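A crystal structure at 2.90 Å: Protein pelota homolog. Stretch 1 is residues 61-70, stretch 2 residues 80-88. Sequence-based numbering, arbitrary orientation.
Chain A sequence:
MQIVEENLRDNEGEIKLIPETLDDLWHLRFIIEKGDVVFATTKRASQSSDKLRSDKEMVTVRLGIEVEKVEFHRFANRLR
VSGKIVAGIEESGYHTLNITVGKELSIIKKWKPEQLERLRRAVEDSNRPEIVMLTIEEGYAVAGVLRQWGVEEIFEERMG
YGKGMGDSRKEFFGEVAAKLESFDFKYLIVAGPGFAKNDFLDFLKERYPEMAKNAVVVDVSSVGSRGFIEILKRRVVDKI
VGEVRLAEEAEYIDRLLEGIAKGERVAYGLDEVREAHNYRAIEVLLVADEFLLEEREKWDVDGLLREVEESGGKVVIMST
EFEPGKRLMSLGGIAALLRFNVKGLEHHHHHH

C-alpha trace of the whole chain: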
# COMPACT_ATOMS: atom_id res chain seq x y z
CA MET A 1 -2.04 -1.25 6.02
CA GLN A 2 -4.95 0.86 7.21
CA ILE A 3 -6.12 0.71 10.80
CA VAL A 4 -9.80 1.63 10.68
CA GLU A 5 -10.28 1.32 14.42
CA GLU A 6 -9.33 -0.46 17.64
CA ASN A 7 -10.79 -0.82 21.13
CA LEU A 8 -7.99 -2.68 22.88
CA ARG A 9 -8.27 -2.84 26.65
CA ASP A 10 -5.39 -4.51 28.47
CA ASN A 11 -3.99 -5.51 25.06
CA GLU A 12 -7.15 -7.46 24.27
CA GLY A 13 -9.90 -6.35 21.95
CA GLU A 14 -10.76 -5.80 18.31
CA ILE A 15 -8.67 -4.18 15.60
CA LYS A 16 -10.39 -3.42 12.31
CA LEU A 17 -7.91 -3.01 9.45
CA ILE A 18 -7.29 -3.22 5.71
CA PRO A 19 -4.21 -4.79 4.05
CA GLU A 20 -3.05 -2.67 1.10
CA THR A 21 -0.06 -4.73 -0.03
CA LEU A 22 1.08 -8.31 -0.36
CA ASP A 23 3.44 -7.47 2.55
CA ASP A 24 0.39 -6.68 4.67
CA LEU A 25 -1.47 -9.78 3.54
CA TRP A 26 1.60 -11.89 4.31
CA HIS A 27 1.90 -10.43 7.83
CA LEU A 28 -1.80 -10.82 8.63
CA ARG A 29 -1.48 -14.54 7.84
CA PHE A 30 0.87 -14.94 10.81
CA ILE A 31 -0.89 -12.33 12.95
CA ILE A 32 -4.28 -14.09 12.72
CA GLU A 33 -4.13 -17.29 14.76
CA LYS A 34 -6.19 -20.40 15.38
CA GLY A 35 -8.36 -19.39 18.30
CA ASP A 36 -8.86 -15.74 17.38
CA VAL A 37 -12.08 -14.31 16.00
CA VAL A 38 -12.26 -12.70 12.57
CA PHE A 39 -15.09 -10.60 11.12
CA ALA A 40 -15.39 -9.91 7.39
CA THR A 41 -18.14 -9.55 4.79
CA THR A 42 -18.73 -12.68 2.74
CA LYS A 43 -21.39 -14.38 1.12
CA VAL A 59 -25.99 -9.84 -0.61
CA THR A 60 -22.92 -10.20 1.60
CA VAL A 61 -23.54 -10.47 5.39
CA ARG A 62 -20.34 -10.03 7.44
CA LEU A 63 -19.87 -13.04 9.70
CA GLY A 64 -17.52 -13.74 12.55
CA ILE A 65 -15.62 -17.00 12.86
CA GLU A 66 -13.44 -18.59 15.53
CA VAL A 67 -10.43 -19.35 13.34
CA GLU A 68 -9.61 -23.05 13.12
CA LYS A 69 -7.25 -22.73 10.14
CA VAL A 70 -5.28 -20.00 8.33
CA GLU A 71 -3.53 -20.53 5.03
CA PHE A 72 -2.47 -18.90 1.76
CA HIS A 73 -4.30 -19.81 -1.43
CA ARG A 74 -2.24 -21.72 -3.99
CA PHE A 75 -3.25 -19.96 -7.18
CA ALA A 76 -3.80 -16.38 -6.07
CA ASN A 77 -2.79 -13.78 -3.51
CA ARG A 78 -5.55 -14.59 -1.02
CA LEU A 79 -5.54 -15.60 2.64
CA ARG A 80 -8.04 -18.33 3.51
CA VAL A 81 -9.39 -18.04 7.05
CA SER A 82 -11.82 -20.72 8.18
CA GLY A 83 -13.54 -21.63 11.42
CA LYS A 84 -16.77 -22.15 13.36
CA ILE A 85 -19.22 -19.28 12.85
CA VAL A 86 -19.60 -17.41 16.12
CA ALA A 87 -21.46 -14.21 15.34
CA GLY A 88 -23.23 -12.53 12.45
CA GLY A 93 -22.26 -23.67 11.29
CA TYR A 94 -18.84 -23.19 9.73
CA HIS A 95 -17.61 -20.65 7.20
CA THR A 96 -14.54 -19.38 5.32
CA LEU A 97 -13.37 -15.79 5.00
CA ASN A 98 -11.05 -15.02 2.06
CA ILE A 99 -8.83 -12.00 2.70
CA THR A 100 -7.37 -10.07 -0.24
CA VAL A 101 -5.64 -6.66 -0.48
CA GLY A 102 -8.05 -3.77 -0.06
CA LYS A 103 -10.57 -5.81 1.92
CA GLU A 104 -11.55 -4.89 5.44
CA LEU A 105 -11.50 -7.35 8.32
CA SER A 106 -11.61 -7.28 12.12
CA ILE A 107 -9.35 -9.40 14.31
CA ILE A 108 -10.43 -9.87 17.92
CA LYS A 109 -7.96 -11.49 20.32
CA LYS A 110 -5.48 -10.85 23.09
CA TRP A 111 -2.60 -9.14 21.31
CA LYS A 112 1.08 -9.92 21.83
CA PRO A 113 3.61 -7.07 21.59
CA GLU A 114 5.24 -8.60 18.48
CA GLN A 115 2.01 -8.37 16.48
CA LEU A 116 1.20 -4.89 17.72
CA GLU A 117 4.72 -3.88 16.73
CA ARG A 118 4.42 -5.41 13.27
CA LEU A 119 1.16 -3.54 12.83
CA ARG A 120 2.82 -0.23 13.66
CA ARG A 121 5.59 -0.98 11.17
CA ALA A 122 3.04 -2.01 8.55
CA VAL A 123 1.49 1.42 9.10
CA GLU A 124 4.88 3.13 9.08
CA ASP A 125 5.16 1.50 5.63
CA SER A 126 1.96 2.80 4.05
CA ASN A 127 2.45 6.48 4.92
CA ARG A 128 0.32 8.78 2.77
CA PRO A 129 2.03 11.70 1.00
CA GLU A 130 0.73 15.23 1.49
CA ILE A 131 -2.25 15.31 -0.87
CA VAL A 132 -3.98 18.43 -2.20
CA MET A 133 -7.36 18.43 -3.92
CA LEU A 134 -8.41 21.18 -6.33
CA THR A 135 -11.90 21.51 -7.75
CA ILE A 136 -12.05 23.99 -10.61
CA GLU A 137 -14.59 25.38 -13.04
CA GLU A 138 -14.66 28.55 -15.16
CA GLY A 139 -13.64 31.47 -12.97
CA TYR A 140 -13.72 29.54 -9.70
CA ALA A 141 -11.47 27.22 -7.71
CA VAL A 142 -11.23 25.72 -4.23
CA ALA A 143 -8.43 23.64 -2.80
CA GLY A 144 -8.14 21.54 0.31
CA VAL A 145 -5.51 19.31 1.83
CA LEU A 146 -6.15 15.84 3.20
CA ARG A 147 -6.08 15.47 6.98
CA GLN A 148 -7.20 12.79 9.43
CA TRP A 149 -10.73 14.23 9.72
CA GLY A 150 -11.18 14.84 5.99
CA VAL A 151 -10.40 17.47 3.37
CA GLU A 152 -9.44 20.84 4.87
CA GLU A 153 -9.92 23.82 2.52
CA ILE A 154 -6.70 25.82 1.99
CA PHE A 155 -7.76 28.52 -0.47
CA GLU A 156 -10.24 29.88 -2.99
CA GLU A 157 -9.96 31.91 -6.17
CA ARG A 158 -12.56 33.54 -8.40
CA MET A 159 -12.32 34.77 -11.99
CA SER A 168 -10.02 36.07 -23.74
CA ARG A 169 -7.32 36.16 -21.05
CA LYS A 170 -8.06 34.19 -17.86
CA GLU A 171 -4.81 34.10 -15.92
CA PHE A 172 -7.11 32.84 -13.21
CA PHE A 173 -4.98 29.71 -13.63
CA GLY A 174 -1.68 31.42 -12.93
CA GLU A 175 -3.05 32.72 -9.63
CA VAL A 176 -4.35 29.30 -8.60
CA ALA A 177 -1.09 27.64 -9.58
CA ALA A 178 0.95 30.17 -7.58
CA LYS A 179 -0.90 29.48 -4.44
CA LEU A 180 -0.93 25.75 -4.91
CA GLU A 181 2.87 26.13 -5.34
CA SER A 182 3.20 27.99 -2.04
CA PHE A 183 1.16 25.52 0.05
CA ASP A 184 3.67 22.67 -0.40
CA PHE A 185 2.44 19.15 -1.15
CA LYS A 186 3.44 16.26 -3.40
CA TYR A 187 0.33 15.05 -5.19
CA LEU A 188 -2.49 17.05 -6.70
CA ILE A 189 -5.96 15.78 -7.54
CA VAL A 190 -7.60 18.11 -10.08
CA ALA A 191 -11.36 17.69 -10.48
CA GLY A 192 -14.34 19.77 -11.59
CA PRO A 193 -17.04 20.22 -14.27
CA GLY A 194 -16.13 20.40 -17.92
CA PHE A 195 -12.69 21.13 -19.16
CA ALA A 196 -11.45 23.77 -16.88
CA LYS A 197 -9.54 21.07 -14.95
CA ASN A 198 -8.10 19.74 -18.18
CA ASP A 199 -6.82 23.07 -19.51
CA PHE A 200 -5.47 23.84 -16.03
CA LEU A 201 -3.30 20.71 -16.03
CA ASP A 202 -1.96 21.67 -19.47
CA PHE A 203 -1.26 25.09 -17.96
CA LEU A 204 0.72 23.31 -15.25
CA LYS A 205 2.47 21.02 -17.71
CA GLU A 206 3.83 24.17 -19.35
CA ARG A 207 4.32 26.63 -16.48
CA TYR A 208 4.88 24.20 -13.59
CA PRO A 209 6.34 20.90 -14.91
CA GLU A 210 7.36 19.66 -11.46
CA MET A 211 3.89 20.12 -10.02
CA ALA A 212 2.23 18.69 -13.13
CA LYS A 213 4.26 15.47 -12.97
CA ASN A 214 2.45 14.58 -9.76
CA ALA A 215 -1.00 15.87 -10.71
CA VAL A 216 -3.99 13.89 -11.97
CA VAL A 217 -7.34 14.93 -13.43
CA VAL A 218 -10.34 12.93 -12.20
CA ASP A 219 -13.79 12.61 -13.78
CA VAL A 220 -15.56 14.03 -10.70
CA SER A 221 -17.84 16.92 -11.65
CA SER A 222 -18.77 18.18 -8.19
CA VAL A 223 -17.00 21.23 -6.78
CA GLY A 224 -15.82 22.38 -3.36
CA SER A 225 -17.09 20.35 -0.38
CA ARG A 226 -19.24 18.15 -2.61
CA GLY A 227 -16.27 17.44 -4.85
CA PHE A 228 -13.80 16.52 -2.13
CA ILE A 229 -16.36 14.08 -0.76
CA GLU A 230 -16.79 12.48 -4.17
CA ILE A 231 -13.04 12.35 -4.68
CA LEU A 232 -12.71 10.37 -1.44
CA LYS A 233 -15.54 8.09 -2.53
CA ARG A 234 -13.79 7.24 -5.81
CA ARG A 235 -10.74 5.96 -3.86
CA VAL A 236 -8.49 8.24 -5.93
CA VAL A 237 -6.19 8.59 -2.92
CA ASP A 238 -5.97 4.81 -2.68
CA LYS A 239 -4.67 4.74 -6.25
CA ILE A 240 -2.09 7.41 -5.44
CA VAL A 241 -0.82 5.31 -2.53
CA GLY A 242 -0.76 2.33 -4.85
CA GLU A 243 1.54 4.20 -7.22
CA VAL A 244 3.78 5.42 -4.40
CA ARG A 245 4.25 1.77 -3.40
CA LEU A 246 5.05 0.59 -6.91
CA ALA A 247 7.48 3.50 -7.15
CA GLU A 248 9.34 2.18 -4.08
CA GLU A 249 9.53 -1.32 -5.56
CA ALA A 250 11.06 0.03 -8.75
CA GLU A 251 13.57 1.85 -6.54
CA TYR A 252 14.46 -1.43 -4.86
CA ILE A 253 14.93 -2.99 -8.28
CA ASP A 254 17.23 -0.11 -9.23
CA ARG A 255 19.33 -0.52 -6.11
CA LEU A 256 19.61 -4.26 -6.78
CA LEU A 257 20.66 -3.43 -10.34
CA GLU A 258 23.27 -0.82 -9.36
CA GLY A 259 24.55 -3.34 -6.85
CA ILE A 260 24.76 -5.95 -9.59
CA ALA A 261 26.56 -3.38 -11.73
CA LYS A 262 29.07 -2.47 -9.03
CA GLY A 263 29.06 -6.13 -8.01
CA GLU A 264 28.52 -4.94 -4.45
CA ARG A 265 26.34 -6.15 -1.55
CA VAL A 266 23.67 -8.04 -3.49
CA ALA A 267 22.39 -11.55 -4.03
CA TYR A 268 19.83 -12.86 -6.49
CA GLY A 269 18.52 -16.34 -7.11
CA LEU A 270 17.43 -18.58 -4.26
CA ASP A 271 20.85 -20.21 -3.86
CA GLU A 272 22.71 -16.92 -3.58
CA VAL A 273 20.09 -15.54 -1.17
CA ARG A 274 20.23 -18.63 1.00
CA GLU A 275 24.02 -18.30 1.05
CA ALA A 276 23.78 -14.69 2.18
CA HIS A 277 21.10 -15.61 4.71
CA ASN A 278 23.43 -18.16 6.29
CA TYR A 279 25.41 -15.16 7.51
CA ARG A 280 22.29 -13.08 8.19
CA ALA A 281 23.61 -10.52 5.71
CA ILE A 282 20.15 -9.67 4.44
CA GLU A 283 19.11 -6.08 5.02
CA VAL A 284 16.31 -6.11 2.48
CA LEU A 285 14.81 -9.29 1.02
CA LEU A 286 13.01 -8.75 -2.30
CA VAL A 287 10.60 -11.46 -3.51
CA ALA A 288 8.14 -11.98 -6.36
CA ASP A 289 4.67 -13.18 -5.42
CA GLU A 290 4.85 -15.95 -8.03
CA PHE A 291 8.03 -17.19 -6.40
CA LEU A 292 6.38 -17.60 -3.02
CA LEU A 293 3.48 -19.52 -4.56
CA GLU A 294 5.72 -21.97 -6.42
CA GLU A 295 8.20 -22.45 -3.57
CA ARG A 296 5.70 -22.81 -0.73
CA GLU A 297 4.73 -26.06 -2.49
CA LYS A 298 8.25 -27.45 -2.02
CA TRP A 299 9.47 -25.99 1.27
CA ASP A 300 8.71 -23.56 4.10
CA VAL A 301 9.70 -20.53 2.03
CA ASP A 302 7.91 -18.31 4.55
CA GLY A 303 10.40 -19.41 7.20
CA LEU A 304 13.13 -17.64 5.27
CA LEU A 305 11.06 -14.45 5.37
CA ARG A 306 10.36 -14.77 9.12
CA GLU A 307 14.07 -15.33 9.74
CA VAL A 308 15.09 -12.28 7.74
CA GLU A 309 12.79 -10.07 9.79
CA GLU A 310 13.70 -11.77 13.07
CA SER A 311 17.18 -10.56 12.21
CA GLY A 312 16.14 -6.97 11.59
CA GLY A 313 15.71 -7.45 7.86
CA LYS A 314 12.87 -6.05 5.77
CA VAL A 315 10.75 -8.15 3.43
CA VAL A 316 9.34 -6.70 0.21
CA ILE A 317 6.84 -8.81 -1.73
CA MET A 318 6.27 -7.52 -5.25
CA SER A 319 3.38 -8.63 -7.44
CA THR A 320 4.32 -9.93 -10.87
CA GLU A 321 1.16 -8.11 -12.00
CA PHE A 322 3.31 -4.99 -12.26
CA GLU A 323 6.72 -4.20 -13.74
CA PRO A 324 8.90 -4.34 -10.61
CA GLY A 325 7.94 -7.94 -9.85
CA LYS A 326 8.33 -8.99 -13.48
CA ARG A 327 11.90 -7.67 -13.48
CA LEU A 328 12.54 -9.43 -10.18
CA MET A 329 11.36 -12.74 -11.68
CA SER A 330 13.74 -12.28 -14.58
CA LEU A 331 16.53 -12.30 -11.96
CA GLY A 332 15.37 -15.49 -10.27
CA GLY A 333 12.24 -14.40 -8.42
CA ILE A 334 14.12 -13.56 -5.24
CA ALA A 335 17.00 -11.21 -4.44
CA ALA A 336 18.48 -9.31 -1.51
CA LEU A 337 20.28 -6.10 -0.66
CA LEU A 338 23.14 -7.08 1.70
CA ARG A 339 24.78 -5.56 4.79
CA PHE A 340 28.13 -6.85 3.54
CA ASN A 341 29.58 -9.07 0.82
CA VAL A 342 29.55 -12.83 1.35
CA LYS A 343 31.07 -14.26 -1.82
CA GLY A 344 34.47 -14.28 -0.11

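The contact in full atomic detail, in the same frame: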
# COMPACT_ATOMS: atom_id res chain seq x y z
N VAL A 61 -22.96 -10.47 4.05
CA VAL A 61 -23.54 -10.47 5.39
C VAL A 61 -22.61 -10.21 6.58
O VAL A 61 -23.09 -9.95 7.69
CB VAL A 61 -24.28 -11.84 5.58
CG1 VAL A 61 -23.37 -12.98 5.12
CG2 VAL A 61 -24.70 -12.04 7.02
N ARG A 62 -21.30 -10.28 6.37
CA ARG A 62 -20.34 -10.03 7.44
C ARG A 62 -20.51 -10.95 8.65
O ARG A 62 -21.26 -10.65 9.57
CB ARG A 62 -20.41 -8.57 7.91
CG ARG A 62 -19.35 -8.19 8.95
CD ARG A 62 -19.14 -6.67 9.04
NE ARG A 62 -17.74 -6.33 9.32
CZ ARG A 62 -17.13 -6.51 10.50
NH1 ARG A 62 -17.79 -7.02 11.53
NH2 ARG A 62 -15.85 -6.19 10.63
N LEU A 63 -19.80 -12.07 8.63
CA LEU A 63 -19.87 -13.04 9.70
C LEU A 63 -18.64 -12.91 10.58
O LEU A 63 -17.75 -12.12 10.32
CB LEU A 63 -19.91 -14.46 9.13
CG LEU A 63 -21.25 -15.01 8.62
CD1 LEU A 63 -22.05 -13.92 7.94
CD2 LEU A 63 -20.98 -16.16 7.66
N GLY A 64 -18.63 -13.70 11.63
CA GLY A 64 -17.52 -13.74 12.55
C GLY A 64 -17.23 -15.22 12.73
O GLY A 64 -18.16 -16.03 12.86
N ILE A 65 -15.96 -15.60 12.70
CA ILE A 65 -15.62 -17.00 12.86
C ILE A 65 -14.47 -17.19 13.82
O ILE A 65 -13.58 -16.35 13.90
CB ILE A 65 -15.27 -17.65 11.49
CG1 ILE A 65 -14.29 -16.78 10.71
CG2 ILE A 65 -16.52 -17.85 10.66
CD1 ILE A 65 -12.86 -17.26 10.76
N GLU A 66 -14.52 -18.27 14.59
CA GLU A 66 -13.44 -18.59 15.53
C GLU A 66 -12.46 -19.42 14.71
O GLU A 66 -12.62 -20.63 14.55
CB GLU A 66 -13.96 -19.41 16.71
CG GLU A 66 -12.85 -19.92 17.61
CD GLU A 66 -13.36 -20.72 18.79
OE1 GLU A 66 -14.34 -21.47 18.61
OE2 GLU A 66 -12.77 -20.62 19.89
N VAL A 67 -11.45 -18.74 14.18
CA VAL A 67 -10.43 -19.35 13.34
C VAL A 67 -9.97 -20.74 13.76
O VAL A 67 -9.54 -20.94 14.90
CB VAL A 67 -9.20 -18.42 13.23
CG1 VAL A 67 -8.21 -18.99 12.23
CG2 VAL A 67 -9.64 -17.02 12.81
N GLU A 68 -10.07 -21.69 12.84
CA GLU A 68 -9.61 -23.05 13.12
C GLU A 68 -8.47 -23.39 12.16
O GLU A 68 -7.76 -24.37 12.35
CB GLU A 68 -10.74 -24.07 12.98
CG GLU A 68 -12.03 -23.68 13.69
CD GLU A 68 -13.06 -24.79 13.70
OE1 GLU A 68 -13.12 -25.56 12.71
OE2 GLU A 68 -13.83 -24.88 14.68
N LYS A 69 -8.31 -22.55 11.13
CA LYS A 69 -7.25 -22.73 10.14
C LYS A 69 -6.97 -21.43 9.38
O LYS A 69 -7.88 -20.66 9.09
CB LYS A 69 -7.61 -23.84 9.14
CG LYS A 69 -6.41 -24.42 8.42
CD LYS A 69 -6.76 -25.56 7.46
CE LYS A 69 -5.49 -26.12 6.82
NZ LYS A 69 -5.70 -27.27 5.89
N VAL A 70 -5.70 -21.20 9.07
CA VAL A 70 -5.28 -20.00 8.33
C VAL A 70 -4.27 -20.47 7.31
O VAL A 70 -3.31 -21.17 7.65
CB VAL A 70 -4.59 -18.98 9.26
CG1 VAL A 70 -4.29 -17.72 8.49
CG2 VAL A 70 -5.47 -18.69 10.45
N ARG A 80 -6.82 -17.60 3.16
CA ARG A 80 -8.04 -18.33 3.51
C ARG A 80 -8.15 -18.54 5.01
O ARG A 80 -7.34 -19.25 5.61
CB ARG A 80 -8.10 -19.68 2.82
CG ARG A 80 -9.38 -20.46 3.13
CD ARG A 80 -9.38 -21.86 2.56
NE ARG A 80 -9.22 -21.86 1.11
CZ ARG A 80 -8.16 -22.33 0.48
NH1 ARG A 80 -7.15 -22.85 1.17
NH2 ARG A 80 -8.09 -22.28 -0.85
N VAL A 81 -9.15 -17.91 5.62
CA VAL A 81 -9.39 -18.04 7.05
C VAL A 81 -10.70 -18.79 7.27
O VAL A 81 -11.77 -18.33 6.83
CB VAL A 81 -9.47 -16.67 7.73
CG1 VAL A 81 -9.73 -16.84 9.22
CG2 VAL A 81 -8.19 -15.90 7.51
N SER A 82 -10.63 -19.93 7.94
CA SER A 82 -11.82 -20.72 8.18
C SER A 82 -11.99 -21.09 9.64
O SER A 82 -11.02 -21.22 10.39
CB SER A 82 -11.80 -21.97 7.31
OG SER A 82 -10.64 -22.75 7.55
N GLY A 83 -13.25 -21.26 10.05
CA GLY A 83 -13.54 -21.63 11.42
C GLY A 83 -15.03 -21.80 11.67
O GLY A 83 -15.84 -21.76 10.74
N LYS A 84 -15.38 -21.97 12.94
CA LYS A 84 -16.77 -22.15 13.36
C LYS A 84 -17.44 -20.79 13.54
O LYS A 84 -17.01 -19.99 14.37
CB LYS A 84 -16.81 -22.93 14.68
CG LYS A 84 -18.20 -23.26 15.18
CD LYS A 84 -18.17 -24.15 16.42
CE LYS A 84 -17.81 -23.38 17.69
NZ LYS A 84 -16.44 -22.80 17.67
N ILE A 85 -18.49 -20.54 12.76
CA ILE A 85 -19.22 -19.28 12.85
C ILE A 85 -19.56 -19.00 14.30
O ILE A 85 -20.02 -19.88 15.02
CB ILE A 85 -20.53 -19.34 12.04
CG1 ILE A 85 -20.21 -19.60 10.57
CG2 ILE A 85 -21.27 -18.02 12.17
CD1 ILE A 85 -21.42 -19.55 9.66
N VAL A 86 -19.33 -17.77 14.74
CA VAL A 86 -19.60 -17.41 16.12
C VAL A 86 -20.65 -16.32 16.22
O VAL A 86 -21.55 -16.38 17.06
CB VAL A 86 -18.31 -16.92 16.83
CG1 VAL A 86 -17.90 -15.55 16.32
CG2 VAL A 86 -18.52 -16.90 18.33
N ALA A 87 -20.53 -15.32 15.35
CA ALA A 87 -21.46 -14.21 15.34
C ALA A 87 -21.82 -13.83 13.91
O ALA A 87 -21.21 -14.33 12.96
CB ALA A 87 -20.86 -13.01 16.06
N GLY A 88 -22.80 -12.95 13.77
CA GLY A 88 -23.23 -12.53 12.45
C GLY A 88 -24.36 -13.39 11.91
O GLY A 88 -25.40 -13.53 12.55

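The strongest single contact is a salt bridge laid across two antiparallel strands: E66 OE1 lies 2.7 Å from K84 NZ. The two residues are paired in register and their side chains leave the same face of the sheet. E66 runs out with chi1 and chi2 both t, while K84 starts t, t and then bends at chi3 (p) and chi4 (m), which brings its ammonium back to the carboxylate. E68 adds a second negative charge nearby, its OE2 4.5 Å from K84 NZ, too far for a salt bridge but favourable. Charged ends suit this partly exposed face, and the stem of E68 lies against the neighbouring strand, its CG 3.4 Å from G83 CA.

Under that pair runs the backbone ladder. E66 N donates to K84 O at 3.0 Å and nearly straight; the return bond, K84 N to E66 O, is weak at 3.5 Å. Towards the end of the second stretch, V86 N reaches G64 O at 2.8 Å. At the other end S82 N gives a straight bond of 3.1 Å to K69 O.

Between V67 and K69 the register slips by one residue, a beta bulge, and S82 O is its pivot: it accepts from both E68 N, at 2.7 Å, and K69 N, at 3.1 Å. The extra residue is thus absorbed without leaving either amide unpaired, and the chain turns its corner at E68. Close CA-H...O contacts fill in the ladder, such as G83 CA to E66 O at 3.4 Å.

G83 is the plainest sequence rule here. A CB built on its backbone would sit 2.2 Å from E66 O and 3.0 Å from V67 CA, both clashes, so the tight pairing with V67 leaves room for hydrogen alone. G88 obeys a similar rule: an ideal CB would hit R62 O and L63 CA, and its backbone angles by themselves call for glycine.

The face opposite the salt bridge is apolar. I65 bridges two partners: its CD1 packs 3.5 Å from V81 CG1, and its CG2 lies 4.1 Å from I85 CG1. V81 is shared further, with CG1 3.6 Å from V67 CG2 and CG2 4.4 Å from V70 CG1. I65, V67, V70 and V81 are all buried, and their beta-branched side chains suit extended backbone. At the edge, L63 CD2 meets I85 CD1 at 4.0 Å. Altogether the two stretches bury 772 Å² between them, both sides summed, with the E66-K84 pair on one face and I65, V70, V81 and I85 on the other.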